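PDB 5G5F: TAU class glutathione s-transferase from Mangifera indica, which probably catalyses the conjugation of glutathione to electrophilic substrates, as expected of a tau-class glutathione transferase. Local coordinates for residues G10-P15 against E211-F216; Y16-R21 against V206-E211; S81-L86 against G153-Y158. All coordinates share one frame; numbering follows the deposited sequence.

Contact 1 of 3, residues G10-P15 against E211-F216. With GSH (glutathione), chain B.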
loop_
_atom_site.group_PDB
_atom_site.type_symbol
_atom_site.label_atom_id
_atom_site.label_comp_id
_atom_site.label_asym_id
_atom_site.label_seq_id
_atom_site.Cartn_x
_atom_site.Cartn_y
_atom_site.Cartn_z
ATOM N N GLY A 10 -15.059 9.470 -8.827
ATOM C CA GLY A 10 -13.975 9.108 -9.719
ATOM C C GLY A 10 -13.995 9.767 -11.083
ATOM O O GLY A 10 -14.609 10.813 -11.280
ATOM N N ALA A 11 -13.293 9.142 -12.020
ATOM C CA ALA A 11 -13.266 9.585 -13.407
ATOM C C ALA A 11 -13.211 8.359 -14.305
ATOM O O ALA A 11 -12.520 7.389 -13.997
ATOM C CB ALA A 11 -12.079 10.497 -13.663
ATOM N N TRP A 12 -13.936 8.408 -15.417
ATOM C CA TRP A 12 -14.057 7.253 -16.301
ATOM C C TRP A 12 -12.730 6.691 -16.857
ATOM O O TRP A 12 -12.632 5.483 -17.069
ATOM C CB TRP A 12 -15.004 7.587 -17.465
ATOM C CG TRP A 12 -14.414 8.491 -18.493
ATOM C CD1 TRP A 12 -14.518 9.850 -18.549
ATOM C CD2 TRP A 12 -13.612 8.103 -19.614
ATOM N NE1 TRP A 12 -13.831 10.332 -19.637
ATOM C CE2 TRP A 12 -13.265 9.278 -20.306
ATOM C CE3 TRP A 12 -13.152 6.873 -20.098
ATOM C CZ2 TRP A 12 -12.481 9.261 -21.455
ATOM C CZ3 TRP A 12 -12.374 6.860 -21.239
ATOM C CH2 TRP A 12 -12.048 8.044 -21.907
ATOM N N PRO A 13 -11.704 7.539 -17.103
ATOM C CA PRO A 13 -10.525 6.877 -17.671
ATOM C C PRO A 13 -9.540 6.377 -16.617
ATOM O O PRO A 13 -8.487 5.844 -16.965
ATOM C CB PRO A 13 -9.893 7.982 -18.511
ATOM C CG PRO A 13 -10.172 9.211 -17.728
ATOM C CD PRO A 13 -11.524 9.006 -17.077
ATOM N N SER A 14 -9.879 6.553 -15.346
ATOM C CA SER A 14 -8.991 6.156 -14.260
ATOM C C SER A 14 -8.996 4.647 -14.039
ATOM O O SER A 14 -10.053 4.048 -13.840
ATOM C CB SER A 14 -9.386 6.871 -12.970
ATOM O OG SER A 14 -8.697 6.326 -11.859
ATOM N N PRO A 15 -7.807 4.025 -14.072
ATOM C CA PRO A 15 -7.692 2.585 -13.823
ATOM C C PRO A 15 -8.006 2.216 -12.375
ATOM O O PRO A 15 -8.534 1.134 -12.121
ATOM C CB PRO A 15 -6.227 2.285 -14.159
ATOM C CG PRO A 15 -5.524 3.586 -13.991
ATOM C CD PRO A 15 -6.510 4.635 -14.406
ATOM N N GLU A 211 -9.027 3.460 -28.336
ATOM C CA GLU A 211 -8.800 4.700 -29.072
ATOM C C GLU A 211 -9.463 5.870 -28.353
ATOM O O GLU A 211 -9.006 7.009 -28.437
ATOM C CB GLU A 211 -9.321 4.580 -30.509
ATOM C CG GLU A 211 -9.077 5.809 -31.379
ATOM C CD GLU A 211 -7.605 6.071 -31.654
ATOM O OE1 GLU A 211 -6.775 5.163 -31.433
ATOM O OE2 GLU A 211 -7.277 7.196 -32.088
ATOM N N LYS A 212 -10.541 5.570 -27.637
ATOM C CA LYS A 212 -11.212 6.550 -26.796
ATOM C C LYS A 212 -10.303 6.991 -25.650
ATOM O O LYS A 212 -10.211 8.178 -25.339
ATOM C CB LYS A 212 -12.518 5.967 -26.260
ATOM C CG LYS A 212 -13.155 6.749 -25.137
ATOM C CD LYS A 212 -14.284 5.947 -24.522
ATOM C CE LYS A 212 -15.053 6.771 -23.521
ATOM N NZ LYS A 212 -16.085 5.957 -22.821
ATOM N N LEU A 213 -9.631 6.024 -25.028
ATOM C CA LEU A 213 -8.622 6.315 -24.015
ATOM C C LEU A 213 -7.454 7.072 -24.634
ATOM O O LEU A 213 -6.918 8.010 -24.040
ATOM C CB LEU A 213 -8.121 5.026 -23.360
ATOM C CG LEU A 213 -8.666 4.666 -21.978
ATOM C CD1 LEU A 213 -7.968 3.428 -21.438
ATOM C CD2 LEU A 213 -8.495 5.834 -21.025
ATOM N N ALA A 214 -7.066 6.651 -25.834
ATOM C CA ALA A 214 -5.979 7.285 -26.569
ATOM C C ALA A 214 -6.321 8.733 -26.895
ATOM O O ALA A 214 -5.470 9.617 -26.796
ATOM C CB ALA A 214 -5.677 6.512 -27.841
ATOM N N GLU A 215 -7.571 8.969 -27.284
ATOM C CA GLU A 215 -8.041 10.321 -27.556
ATOM C C GLU A 215 -7.931 11.187 -26.308
ATOM O O GLU A 215 -7.533 12.345 -26.388
ATOM C CB GLU A 215 -9.485 10.305 -28.065
ATOM C CG GLU A 215 -9.628 10.167 -29.579
ATOM C CD GLU A 215 -9.379 11.468 -30.330
ATOM O OE1 GLU A 215 -8.527 12.273 -29.894
ATOM O OE2 GLU A 215 -10.045 11.690 -31.363
ATOM N N PHE A 216 -8.280 10.615 -25.160
ATOM C CA PHE A 216 -8.153 11.313 -23.885
ATOM C C PHE A 216 -6.691 11.597 -23.564
ATOM O O PHE A 216 -6.351 12.674 -23.073
ATOM C CB PHE A 216 -8.789 10.496 -22.756
ATOM C CG PHE A 216 -8.520 11.045 -21.382
ATOM C CD1 PHE A 216 -9.283 12.084 -20.874
ATOM C CD2 PHE A 216 -7.507 10.518 -20.595
ATOM C CE1 PHE A 216 -9.039 12.591 -19.612
ATOM C CE2 PHE A 216 -7.257 11.022 -19.331
ATOM C CZ PHE A 216 -8.024 12.058 -18.839
HETATM N N1 GSH B . -3.133 5.259 -4.718
HETATM C CA1 GSH B . -4.310 5.815 -5.277
HETATM C C1 GSH B . -5.396 4.762 -5.409
HETATM O O11 GSH B . -6.604 5.092 -5.272
HETATM O O12 GSH B . -5.101 3.550 -5.657
HETATM C CB1 GSH B . -4.029 6.421 -6.644
HETATM C CG1 GSH B . -5.119 7.444 -6.970
HETATM C CD1 GSH B . -4.780 8.227 -8.222
HETATM O OE1 GSH B . -3.643 8.583 -8.429
HETATM N N2 GSH B . -5.805 8.574 -9.200
HETATM C CA2 GSH B . -5.350 9.364 -10.331
HETATM C C2 GSH B . -5.910 10.762 -10.172
HETATM O O2 GSH B . -6.518 11.311 -11.070
HETATM C CB2 GSH B . -5.745 8.844 -11.619
HETATM S SG2 GSH B . -6.312 7.192 -11.483
HETATM N N3 GSH B . -5.697 11.365 -8.889
HETATM C CA3 GSH B . -6.159 12.680 -8.635
HETATM C C3 GSH B . -4.782 13.275 -8.670
HETATM O O31 GSH B . -3.820 12.556 -9.009
HETATM O O32 GSH B . -4.548 14.459 -8.356
#

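Contact 2 of 3, residues Y16-R21 against V206-E211. With GSH (glutathione), chain B.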
loop_
_atom_site.group_PDB
_atom_site.type_symbol
_atom_site.label_atom_id
_atom_site.label_comp_id
_atom_site.label_asym_id
_atom_site.label_seq_id
_atom_site.Cartn_x
_atom_site.Cartn_y
_atom_site.Cartn_z
ATOM N N TYR A 16 -7.691 3.107 -11.440
ATOM C CA TYR A 16 -7.935 2.844 -10.026
ATOM C C TYR A 16 -9.420 2.937 -9.690
ATOM O O TYR A 16 -9.923 2.188 -8.854
ATOM C CB TYR A 16 -7.130 3.807 -9.152
ATOM C CG TYR A 16 -5.634 3.686 -9.341
ATOM C CD1 TYR A 16 -4.952 2.551 -8.926
ATOM C CD2 TYR A 16 -4.905 4.706 -9.931
ATOM C CE1 TYR A 16 -3.585 2.438 -9.100
ATOM C CE2 TYR A 16 -3.542 4.604 -10.109
ATOM C CZ TYR A 16 -2.885 3.469 -9.692
ATOM O OH TYR A 16 -1.524 3.365 -9.867
ATOM N N VAL A 17 -10.118 3.861 -10.343
ATOM C CA VAL A 17 -11.563 3.970 -10.185
ATOM C C VAL A 17 -12.235 2.717 -10.742
ATOM O O VAL A 17 -13.221 2.230 -10.189
ATOM C CB VAL A 17 -12.119 5.228 -10.887
ATOM C CG1 VAL A 17 -13.641 5.232 -10.875
ATOM C CG2 VAL A 17 -11.582 6.482 -10.216
ATOM N N MET A 18 -11.675 2.187 -11.828
ATOM C CA MET A 18 -12.208 0.985 -12.459
ATOM C C MET A 18 -12.148 -0.215 -11.519
ATOM O O MET A 18 -12.996 -1.104 -11.585
ATOM C CB MET A 18 -11.448 0.668 -13.748
ATOM C CG MET A 18 -12.108 -0.406 -14.604
ATOM S SD MET A 18 -10.962 -1.187 -15.754
ATOM C CE MET A 18 -10.117 0.252 -16.395
ATOM N N ARG A 19 -11.140 -0.237 -10.650
ATOM C CA ARG A 19 -11.009 -1.296 -9.655
ATOM C C ARG A 19 -12.251 -1.377 -8.777
ATOM O O ARG A 19 -12.782 -2.461 -8.534
ATOM C CB ARG A 19 -9.774 -1.071 -8.782
ATOM C CG ARG A 19 -8.455 -1.348 -9.476
ATOM C CD ARG A 19 -7.285 -1.074 -8.546
ATOM N NE ARG A 19 -6.006 -1.408 -9.162
ATOM C CZ ARG A 19 -4.823 -1.108 -8.636
ATOM N NH1 ARG A 19 -4.753 -0.461 -7.480
ATOM N NH2 ARG A 19 -3.709 -1.452 -9.267
ATOM N N ALA A 20 -12.710 -0.221 -8.309
ATOM C CA ALA A 20 -13.898 -0.151 -7.471
ATOM C C ALA A 20 -15.138 -0.566 -8.256
ATOM O O ALA A 20 -15.959 -1.339 -7.765
ATOM C CB ALA A 20 -14.070 1.250 -6.908
ATOM N N ARG A 21 -15.255 -0.051 -9.478
ATOM C CA ARG A 21 -16.390 -0.347 -10.347
ATOM C C ARG A 21 -16.525 -1.846 -10.595
ATOM O O ARG A 21 -17.617 -2.404 -10.491
ATOM C CB ARG A 21 -16.253 0.390 -11.683
ATOM C CG ARG A 21 -16.107 1.900 -11.558
ATOM C CD ARG A 21 -17.165 2.629 -12.370
ATOM N NE ARG A 21 -16.727 2.928 -13.729
ATOM C CZ ARG A 21 -17.552 3.206 -14.732
ATOM N NH1 ARG A 21 -18.864 3.214 -14.532
ATOM N NH2 ARG A 21 -17.068 3.472 -15.936
ATOM N N VAL A 206 -17.200 -1.449 -18.152
ATOM C CA VAL A 206 -16.450 -0.404 -17.458
ATOM C C VAL A 206 -15.002 -0.345 -17.938
ATOM O O VAL A 206 -14.214 0.471 -17.461
ATOM C CB VAL A 206 -16.476 -0.607 -15.929
ATOM C CG1 VAL A 206 -17.891 -0.440 -15.398
ATOM C CG2 VAL A 206 -15.917 -1.970 -15.559
ATOM N N MET A 207 -14.663 -1.221 -18.877
ATOM C CA MET A 207 -13.373 -1.183 -19.557
ATOM C C MET A 207 -13.483 -0.281 -20.782
ATOM O O MET A 207 -14.049 -0.685 -21.798
ATOM C CB MET A 207 -12.936 -2.595 -19.963
ATOM C CG MET A 207 -11.587 -2.685 -20.664
ATOM S SD MET A 207 -10.182 -2.715 -19.534
ATOM C CE MET A 207 -9.641 -1.019 -19.641
ATOM N N PRO A 208 -12.950 0.949 -20.688
ATOM C CA PRO A 208 -13.107 1.953 -21.748
ATOM C C PRO A 208 -12.513 1.519 -23.083
ATOM O O PRO A 208 -11.584 0.711 -23.110
ATOM C CB PRO A 208 -12.348 3.168 -21.200
ATOM C CG PRO A 208 -12.272 2.947 -19.730
ATOM C CD PRO A 208 -12.158 1.469 -19.561
ATOM N N GLU A 209 -13.051 2.054 -24.175
ATOM C CA GLU A 209 -12.504 1.801 -25.502
ATOM C C GLU A 209 -11.072 2.315 -25.584
ATOM O O GLU A 209 -10.720 3.301 -24.937
ATOM C CB GLU A 209 -13.367 2.458 -26.579
ATOM C CG GLU A 209 -14.638 1.701 -26.908
ATOM C CD GLU A 209 -15.557 2.485 -27.821
ATOM O OE1 GLU A 209 -15.053 3.319 -28.604
ATOM O OE2 GLU A 209 -16.782 2.266 -27.760
ATOM N N THR A 210 -10.250 1.643 -26.382
ATOM C CA THR A 210 -8.823 1.943 -26.441
ATOM C C THR A 210 -8.524 3.278 -27.118
ATOM O O THR A 210 -7.843 4.128 -26.544
ATOM C CB THR A 210 -8.056 0.831 -27.173
ATOM O OG1 THR A 210 -8.148 -0.382 -26.417
ATOM C CG2 THR A 210 -6.592 1.208 -27.328
ATOM N N GLU A 211 -9.027 3.460 -28.336
ATOM C CA GLU A 211 -8.800 4.700 -29.072
ATOM C C GLU A 211 -9.463 5.870 -28.353
ATOM O O GLU A 211 -9.006 7.009 -28.437
ATOM C CB GLU A 211 -9.321 4.580 -30.509
ATOM C CG GLU A 211 -9.077 5.809 -31.379
ATOM C CD GLU A 211 -7.605 6.071 -31.654
ATOM O OE1 GLU A 211 -6.775 5.163 -31.433
ATOM O OE2 GLU A 211 -7.277 7.196 -32.088
HETATM N N1 GSH B . -3.133 5.259 -4.718
HETATM C CA1 GSH B . -4.310 5.815 -5.277
HETATM C C1 GSH B . -5.396 4.762 -5.409
HETATM O O11 GSH B . -6.604 5.092 -5.272
HETATM O O12 GSH B . -5.101 3.550 -5.657
HETATM C CB1 GSH B . -4.029 6.421 -6.644
HETATM C CG1 GSH B . -5.119 7.444 -6.970
HETATM C CD1 GSH B . -4.780 8.227 -8.222
HETATM O OE1 GSH B . -3.643 8.583 -8.429
HETATM N N2 GSH B . -5.805 8.574 -9.200
HETATM C CA2 GSH B . -5.350 9.364 -10.331
HETATM C C2 GSH B . -5.910 10.762 -10.172
HETATM O O2 GSH B . -6.518 11.311 -11.070
HETATM C CB2 GSH B . -5.745 8.844 -11.619
HETATM S SG2 GSH B . -6.312 7.192 -11.483
HETATM N N3 GSH B . -5.697 11.365 -8.889
HETATM C CA3 GSH B . -6.159 12.680 -8.635
HETATM C C3 GSH B . -4.782 13.275 -8.670
HETATM O O31 GSH B . -3.820 12.556 -9.009
HETATM O O32 GSH B . -4.548 14.459 -8.356
HETATM O O HOH W 1 -14.115 2.873 -15.779
#

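Contact 3 of 3, residues S81-L86 against G153-Y158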
loop_
_atom_site.group_PDB
_atom_site.type_symbol
_atom_site.label_atom_id
_atom_site.label_comp_id
_atom_site.label_asym_id
_atom_site.label_seq_id
_atom_site.Cartn_x
_atom_site.Cartn_y
_atom_site.Cartn_z
ATOM N N SER A 81 -21.066 -11.818 1.869
ATOM C CA SER A 81 -21.919 -12.914 1.419
ATOM C C SER A 81 -21.758 -13.163 -0.078
ATOM O O SER A 81 -22.085 -14.241 -0.575
ATOM C CB SER A 81 -23.383 -12.626 1.752
ATOM O OG SER A 81 -23.629 -12.794 3.138
ATOM N N GLY A 82 -21.250 -12.165 -0.793
ATOM C CA GLY A 82 -21.019 -12.297 -2.218
ATOM C C GLY A 82 -19.710 -12.993 -2.523
ATOM O O GLY A 82 -18.937 -13.285 -1.611
ATOM N N PRO A 83 -19.462 -13.274 -3.814
ATOM C CA PRO A 83 -18.222 -13.871 -4.315
ATOM C C PRO A 83 -16.988 -13.174 -3.761
ATOM O O PRO A 83 -16.876 -11.950 -3.848
ATOM C CB PRO A 83 -18.329 -13.673 -5.827
ATOM C CG PRO A 83 -19.787 -13.702 -6.090
ATOM C CD PRO A 83 -20.439 -13.064 -4.894
ATOM N N SER A 84 -16.079 -13.954 -3.188
ATOM C CA SER A 84 -14.887 -13.408 -2.556
ATOM C C SER A 84 -13.931 -12.805 -3.580
ATOM O O SER A 84 -13.676 -13.395 -4.630
ATOM C CB SER A 84 -14.178 -14.491 -1.744
ATOM O OG SER A 84 -14.971 -14.892 -0.641
ATOM N N ILE A 85 -13.410 -11.624 -3.263
ATOM C CA ILE A 85 -12.469 -10.925 -4.129
ATOM C C ILE A 85 -11.031 -11.260 -3.732
ATOM O O ILE A 85 -10.113 -11.167 -4.542
ATOM C CB ILE A 85 -12.692 -9.396 -4.070
ATOM C CG1 ILE A 85 -14.121 -9.053 -4.494
ATOM C CG2 ILE A 85 -11.706 -8.655 -4.960
ATOM C CD1 ILE A 85 -14.385 -9.283 -5.964
ATOM N N LEU A 86 -10.847 -11.658 -2.479
ATOM C CA LEU A 86 -9.527 -12.005 -1.963
ATOM C C LEU A 86 -9.404 -13.515 -1.782
ATOM O O LEU A 86 -10.413 -14.196 -1.603
ATOM C CB LEU A 86 -9.275 -11.273 -0.643
ATOM C CG LEU A 86 -8.673 -9.877 -0.808
ATOM C CD1 LEU A 86 -9.177 -8.948 0.272
ATOM C CD2 LEU A 86 -7.154 -9.946 -0.783
ATOM N N GLY A 153 -8.615 -17.981 -9.855
ATOM C CA GLY A 153 -9.284 -19.242 -10.143
ATOM C C GLY A 153 -10.442 -19.145 -11.125
ATOM O O GLY A 153 -10.300 -18.548 -12.191
ATOM N N GLU A 154 -11.575 -19.753 -10.765
ATOM C CA GLU A 154 -12.828 -19.679 -11.535
ATOM C C GLU A 154 -13.208 -18.264 -11.927
ATOM O O GLU A 154 -13.386 -17.954 -13.101
ATOM C CB GLU A 154 -13.990 -20.281 -10.723
ATOM C CG GLU A 154 -14.819 -21.399 -11.353
ATOM C CD GLU A 154 -16.127 -21.630 -10.618
ATOM O OE1 GLU A 154 -16.308 -20.961 -9.584
ATOM O OE2 GLU A 154 -16.964 -22.459 -11.068
ATOM N N LYS A 155 -13.336 -17.411 -10.921
ATOM C CA LYS A 155 -13.837 -16.066 -11.112
ATOM C C LYS A 155 -12.701 -15.084 -10.923
ATOM O O LYS A 155 -11.680 -15.421 -10.319
ATOM C CB LYS A 155 -14.971 -15.792 -10.129
ATOM C CG LYS A 155 -15.785 -17.041 -9.814
ATOM C CD LYS A 155 -16.393 -16.988 -8.422
ATOM C CE LYS A 155 -17.864 -17.373 -8.448
ATOM N NZ LYS A 155 -18.519 -17.105 -7.138
ATOM N N ILE A 156 -12.871 -13.878 -11.451
ATOM C CA ILE A 156 -11.861 -12.847 -11.296
ATOM C C ILE A 156 -11.665 -12.549 -9.817
ATOM O O ILE A 156 -12.600 -12.648 -9.021
ATOM C CB ILE A 156 -12.238 -11.564 -12.056
ATOM C CG1 ILE A 156 -13.511 -10.945 -11.479
ATOM C CG2 ILE A 156 -12.418 -11.859 -13.534
ATOM C CD1 ILE A 156 -13.875 -9.623 -12.106
ATOM N N GLY A 157 -10.436 -12.216 -9.450
ATOM C CA GLY A 157 -10.118 -11.953 -8.064
ATOM C C GLY A 157 -9.379 -10.649 -7.864
ATOM O O GLY A 157 -9.390 -9.773 -8.729
ATOM N N TYR A 158 -8.731 -10.537 -6.711
ATOM C CA TYR A 158 -8.017 -9.332 -6.311
ATOM C C TYR A 158 -6.962 -8.888 -7.329
ATOM O O TYR A 158 -6.951 -7.733 -7.748
ATOM C CB TYR A 158 -7.369 -9.560 -4.943
ATOM C CG TYR A 158 -6.707 -8.343 -4.346
ATOM C CD1 TYR A 158 -7.467 -7.303 -3.825
ATOM C CD2 TYR A 158 -5.325 -8.245 -4.274
ATOM C CE1 TYR A 158 -6.868 -6.191 -3.270
ATOM C CE2 TYR A 158 -4.717 -7.138 -3.718
ATOM C CZ TYR A 158 -5.493 -6.112 -3.217
ATOM O OH TYR A 158 -4.891 -5.006 -2.661
#

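Contact 1 of 3, residues G10-P15 against E211-F216
Lys212 lies along one face of the Trp12 indole, and its chain can be traced atom by atom over the ring. From CB, CG is set anti to the backbone N (chi1 167°) and the rest stays extended. CG of Lys212 comes 3.7 Å from Trp12 CH2, and CD follows over the same rim of the indole. CE presses closest, with Lys212 CE 3.5 Å from Trp12 CZ3. At the tip, Lys212 NZ stands 4.4 Å from the centroid of the Trp12 six-membered ring and 24° off its normal, the geometry of a cation-pi contact. The opposite face of the indole is taken by CD of Pro13, the next residue, so the ring is held between a lysine chain and a proline ring. Lys212 O lies in the indole plane, at its edge.

Beside this, the Pro13 ring turns its other atoms to the helix. Its CB is 3.6 Å from Leu213 CD2, while Pro13 CG lies 3.7 Å from Phe216 CZ and 16° off the normal of that phenyl ring, a CH-pi contact over the face. Trp12 and Phe216 meet only obliquely, with Phe216 CB 4.1 Å from Trp12 CZ2. Trp169 of helix 167-177 packs on Leu213 and Phe216 and donates from NE1 to Pro13 O.

The loop between strand 6-10 and helix 15-26 of the thioredoxin-like domain is thus packed against helix 210-219. Ser14, N-cap of helix 15-26, bonds Val17 N through OG and places that OG close to glutathione SG2, consistent with the serine that tau-class enzymes set beside this sulfur. No hydrogen bond crosses between the segments, which implies that apolar packing and one cation-pi contact hold the helix to the loop ahead of that serine.

Contact 2 of 3, residues Y16-R21 against V206-E211
The Arg21 guanidinium presents one face to Val206, whose CG1 sits over its centre, 3.7 Å from CZ, while water 1 lies in its plane at the edge. Near the N-terminal end of helix 15-26, the first helix of the thioredoxin-like domain, the Tyr16 ring carries glutathione CB1 over one face, offset toward the rim. Two groups reach the edge of that ring in its plane: Arg19 NH1 and the ligand sulfur, with Tyr16 CD2 3.3 Å from SG2. Arg19 in turn has Tyr16 CD1 over one face of its guanidinium; a salt bridge to Asp104 and hydrogen bonds to Ala162 O and Ser68 OG fix its position. One side of the helix therefore borders the glutathione site, and Met18 and Arg21 face the chain that leads into helix 210-219.

Arg21 reaches Val206 by bending at chi2 (-125°) and chi3 (-91°), which folds the guanidinium back across the valine methyl as the two side chains run past each other in opposite directions. The polar link between the segments runs through water 1: it accepts from Arg21 NH2 at 3.0 Å and lies 2.9 Å from Val206 O, to which it can donate, though it has more acceptors in reach than protons to give.

Met18 supplies the apolar half. Its CG, anti to the backbone N (chi1 -169°), comes 3.7 Å from Val206 O, and beyond it the chain bends at chi3. The terminal methyl is thereby turned to two partners of the 206-211 segment: Met18 CE approaches Pro208 CD tip to tip at 4.0 Å, and the obliquely crossing Met207 brings its own CE to 3.5 Å from Met18 CE.

Contact 3 of 3, residues S81-L86 against G153-Y158
Pro83 meets Lys155 first: its CB lies 3.7 Å from Lys155 NZ, the two side chains crossing at about a right angle. This is the solvent-facing end of the contact, where an ammonium group rests on a proline ring while Pro83 O is hydrogen-bonded to Lys27 NZ.

At Ile85 the backbones close up, with its CA 4.7 Å from Gly157 CA. Ile85 O points at the start of helix 158-164, 3.4 Å from Gly157 C and 3.2 Å from Tyr158 CB, and Ile85 CG2 stands 4.4 Å from the same Tyr158 CB. Gly157 is the N-cap of that helix, and its N bonds Asp160 OD2, the backbone-to-side-chain half of a capping box.

Leu86 ends the walk by laying CD2 over one face of the Tyr158 ring, 3.9 Å from Tyr158 CG and 21° off the ring normal as seen from the centroid, a CH-pi contact. The ring is swung there by a chi1 of -174°, which sets CG anti to the backbone N and leaves the two side chains pointing the same way.

The linker from helix 68-78 to helix 90-115 is thus joined to the first turn of helix 158-164. The chemistry implies a linker held at both sides: Asp76 accepts from Ile85 N and ties it to helix 68-78, while Ile85 and Leu86 pack on Tyr158 of the C-terminal domain.

How the contacts relate
Contacts 1 and 2 form one continuous surface: their centres are 7 Å apart, they share Glu211, and Pro208 CB packs 3.7 Å from Trp12 CZ3. Together they lay the chain running into helix 210-219 along the loop and first helix of the thioredoxin-like domain. Contact 3 is remote from contact 1, about 26 Å between centres and across the chain's centre, and about 18 Å from contact 2. It joins the two domains at the interdomain linker instead, with the Tyr158 side chain about 9 Å from glutathione. The domain interface is thus closed in two regions, and in the nearer one the first segments also carry the residues that meet the ligand, Ser14 and Tyr16 among them.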